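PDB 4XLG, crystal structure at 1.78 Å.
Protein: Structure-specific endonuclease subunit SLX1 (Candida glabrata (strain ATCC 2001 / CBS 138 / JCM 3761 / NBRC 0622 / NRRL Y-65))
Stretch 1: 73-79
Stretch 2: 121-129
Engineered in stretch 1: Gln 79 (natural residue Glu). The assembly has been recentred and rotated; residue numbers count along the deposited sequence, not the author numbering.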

# COMPACT_ATOMS: atom_id res chain seq x y z
N ILE B 73 6.53 5.62 4.14
CA ILE B 73 7.72 4.78 4.33
C ILE B 73 7.63 3.54 3.44
O ILE B 73 8.60 3.14 2.80
CB ILE B 73 7.88 4.32 5.82
CG1 ILE B 73 8.10 5.52 6.73
CG2 ILE B 73 9.05 3.31 5.94
CD1 ILE B 73 9.24 6.40 6.27
N ALA B 74 6.49 2.86 3.50
CA ALA B 74 6.31 1.64 2.67
C ALA B 74 6.43 1.91 1.19
O ALA B 74 7.00 1.10 0.45
CB ALA B 74 4.93 0.97 2.96
N ALA B 75 5.86 3.03 0.71
CA ALA B 75 5.98 3.38 -0.72
C ALA B 75 7.45 3.58 -1.08
O ALA B 75 7.90 3.20 -2.14
CB ALA B 75 5.19 4.69 -1.02
N LEU B 76 8.18 4.26 -0.20
CA LEU B 76 9.62 4.50 -0.50
C LEU B 76 10.40 3.19 -0.51
O LEU B 76 11.33 2.99 -1.29
CB LEU B 76 10.24 5.44 0.56
CG LEU B 76 9.75 6.89 0.43
CD1 LEU B 76 10.12 7.75 1.67
CD2 LEU B 76 10.30 7.49 -0.86
N GLN B 77 10.06 2.30 0.41
CA GLN B 77 10.69 0.97 0.38
C GLN B 77 10.48 0.28 -0.96
O GLN B 77 11.43 -0.31 -1.51
CB GLN B 77 10.17 0.07 1.50
CG GLN B 77 10.57 0.56 2.87
CD GLN B 77 9.86 -0.23 3.96
OE1 GLN B 77 8.64 -0.21 4.05
NE2 GLN B 77 10.63 -0.95 4.75
N PHE B 78 9.24 0.33 -1.45
CA PHE B 78 8.93 -0.26 -2.77
C PHE B 78 9.68 0.45 -3.86
O PHE B 78 10.32 -0.16 -4.72
CB PHE B 78 7.41 -0.17 -3.02
CG PHE B 78 6.95 -0.98 -4.18
CD1 PHE B 78 6.98 -0.44 -5.46
CD2 PHE B 78 6.41 -2.23 -3.98
CE1 PHE B 78 6.49 -1.18 -6.54
CE2 PHE B 78 5.93 -2.97 -5.05
CZ PHE B 78 5.97 -2.45 -6.35
N GLN B 79 9.62 1.77 -3.82
CA GLN B 79 10.33 2.56 -4.85
C GLN B 79 11.82 2.23 -4.91
O GLN B 79 12.39 2.02 -5.99
CB GLN B 79 10.16 4.06 -4.56
CG GLN B 79 10.88 4.94 -5.66
CD GLN B 79 11.18 6.28 -5.12
OE1 GLN B 79 10.35 6.88 -4.46
NE2 GLN B 79 12.40 6.75 -5.33
N GLU B 121 6.91 -11.29 0.50
CA GLU B 121 6.16 -11.45 1.75
C GLU B 121 5.75 -10.09 2.36
O GLU B 121 4.61 -9.88 2.81
CB GLU B 121 7.02 -12.27 2.77
CG GLU B 121 8.48 -11.71 2.93
CD GLU B 121 9.46 -12.67 3.61
OE1 GLU B 121 9.07 -13.82 3.98
OE2 GLU B 121 10.64 -12.27 3.78
N TYR B 122 6.68 -9.16 2.34
CA TYR B 122 6.46 -7.85 2.96
C TYR B 122 5.37 -7.03 2.27
O TYR B 122 4.44 -6.50 2.90
CB TYR B 122 7.78 -7.09 2.97
CG TYR B 122 7.64 -5.71 3.60
CD1 TYR B 122 7.40 -5.58 4.99
CD2 TYR B 122 7.74 -4.57 2.82
CE1 TYR B 122 7.27 -4.34 5.59
CE2 TYR B 122 7.60 -3.30 3.41
CZ TYR B 122 7.37 -3.20 4.80
OH TYR B 122 7.24 -1.95 5.36
N PHE B 123 5.47 -6.91 0.96
CA PHE B 123 4.48 -6.09 0.26
C PHE B 123 3.14 -6.82 0.07
O PHE B 123 2.12 -6.18 -0.15
CB PHE B 123 5.03 -5.64 -1.09
CG PHE B 123 6.23 -4.75 -0.93
CD1 PHE B 123 6.08 -3.43 -0.42
CD2 PHE B 123 7.51 -5.21 -1.30
CE1 PHE B 123 7.21 -2.61 -0.25
CE2 PHE B 123 8.64 -4.39 -1.12
CZ PHE B 123 8.50 -3.10 -0.61
N ARG B 124 3.14 -8.15 0.13
CA ARG B 124 1.89 -8.92 0.04
C ARG B 124 0.85 -8.51 1.06
O ARG B 124 -0.32 -8.52 0.78
CB ARG B 124 2.14 -10.43 0.21
CG ARG B 124 2.32 -11.10 -1.13
CD ARG B 124 2.55 -12.65 -0.88
NE ARG B 124 2.86 -13.36 -2.13
N TYR B 125 1.30 -8.14 2.26
CA TYR B 125 0.35 -7.70 3.30
C TYR B 125 -0.46 -6.46 2.92
O TYR B 125 -1.49 -6.17 3.50
CB TYR B 125 1.10 -7.42 4.59
CG TYR B 125 1.58 -8.63 5.31
CD1 TYR B 125 0.68 -9.41 6.04
CD2 TYR B 125 2.94 -8.99 5.33
CE1 TYR B 125 1.12 -10.50 6.77
CE2 TYR B 125 3.39 -10.10 6.01
CZ TYR B 125 2.47 -10.86 6.71
OH TYR B 125 2.87 -11.91 7.46
N MET B 126 0.04 -5.71 1.94
CA MET B 126 -0.58 -4.42 1.63
C MET B 126 -1.69 -4.49 0.60
O MET B 126 -2.41 -3.48 0.44
CB MET B 126 0.52 -3.43 1.15
CG MET B 126 1.67 -3.30 2.18
SD MET B 126 3.03 -2.40 1.38
CE MET B 126 4.33 -2.68 2.57
N ASP B 127 -1.84 -5.64 -0.09
CA ASP B 127 -2.90 -5.79 -1.13
C ASP B 127 -2.91 -4.58 -2.07
O ASP B 127 -3.95 -3.91 -2.28
CB ASP B 127 -4.30 -5.95 -0.51
CG ASP B 127 -4.47 -7.28 0.23
OD1 ASP B 127 -3.83 -8.29 -0.16
OD2 ASP B 127 -5.21 -7.29 1.23
N LEU B 128 -1.74 -4.29 -2.65
CA LEU B 128 -1.56 -3.11 -3.50
C LEU B 128 -2.36 -3.20 -4.78
O LEU B 128 -2.82 -4.28 -5.19
CB LEU B 128 -0.06 -2.94 -3.83
CG LEU B 128 0.78 -2.77 -2.53
CD1 LEU B 128 2.24 -2.91 -2.86
CD2 LEU B 128 0.48 -1.33 -1.92
N THR B 129 -2.50 -2.05 -5.43
CA THR B 129 -3.15 -2.01 -6.73
C THR B 129 -2.13 -1.59 -7.78
O THR B 129 -1.49 -0.54 -7.62
CB THR B 129 -4.35 -1.03 -6.74
OG1 THR B 129 -5.38 -1.56 -5.87
CG2 THR B 129 -4.95 -0.83 -8.19

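The contact between these two stretches is a small, mainly apolar packing of one side of a helix against a short, weakly bonded helix and the turn that follows, centred on two phenylalanines and fastened by a single side-chain hydrogen bond; together the two sides bury 289 Å².

Phe 123 contributes the largest share. Its CB points toward the helix, and its m rotamer carries the ring against the helix backbone: CZ lies 3.6 Å from CA of Phe 78, and CE1 3.8 Å from O of Ala 74. O of Ala 74, at the edge of the ring, already accepts the helical hydrogen bond from N of Phe 78 (3.0 Å). Phe 78, in the t rotamer, directs its ring edge toward the face of Phe 123, with centroids 5.1 Å apart and planes at 83°. Such a pairing suits aromatic rings, whose electropositive hydrogens meet an electron-rich face. The branched, aliphatic Leu 128 offers methyl CD1 to CE2 of Phe 78 at 4.3 Å.

One turn earlier, at the small Ala 74, CE of Met 126 comes within 3.7 Å of CB, the methionine extended beyond chi1. Beside this apolar packing, OH of Tyr 122 donates to OE1 of Gln 77 at 2.6 Å; the partly exposed glutamine supplies an uncharged amide oxygen, so the buried tyrosine's hydroxyl finds a polar partner.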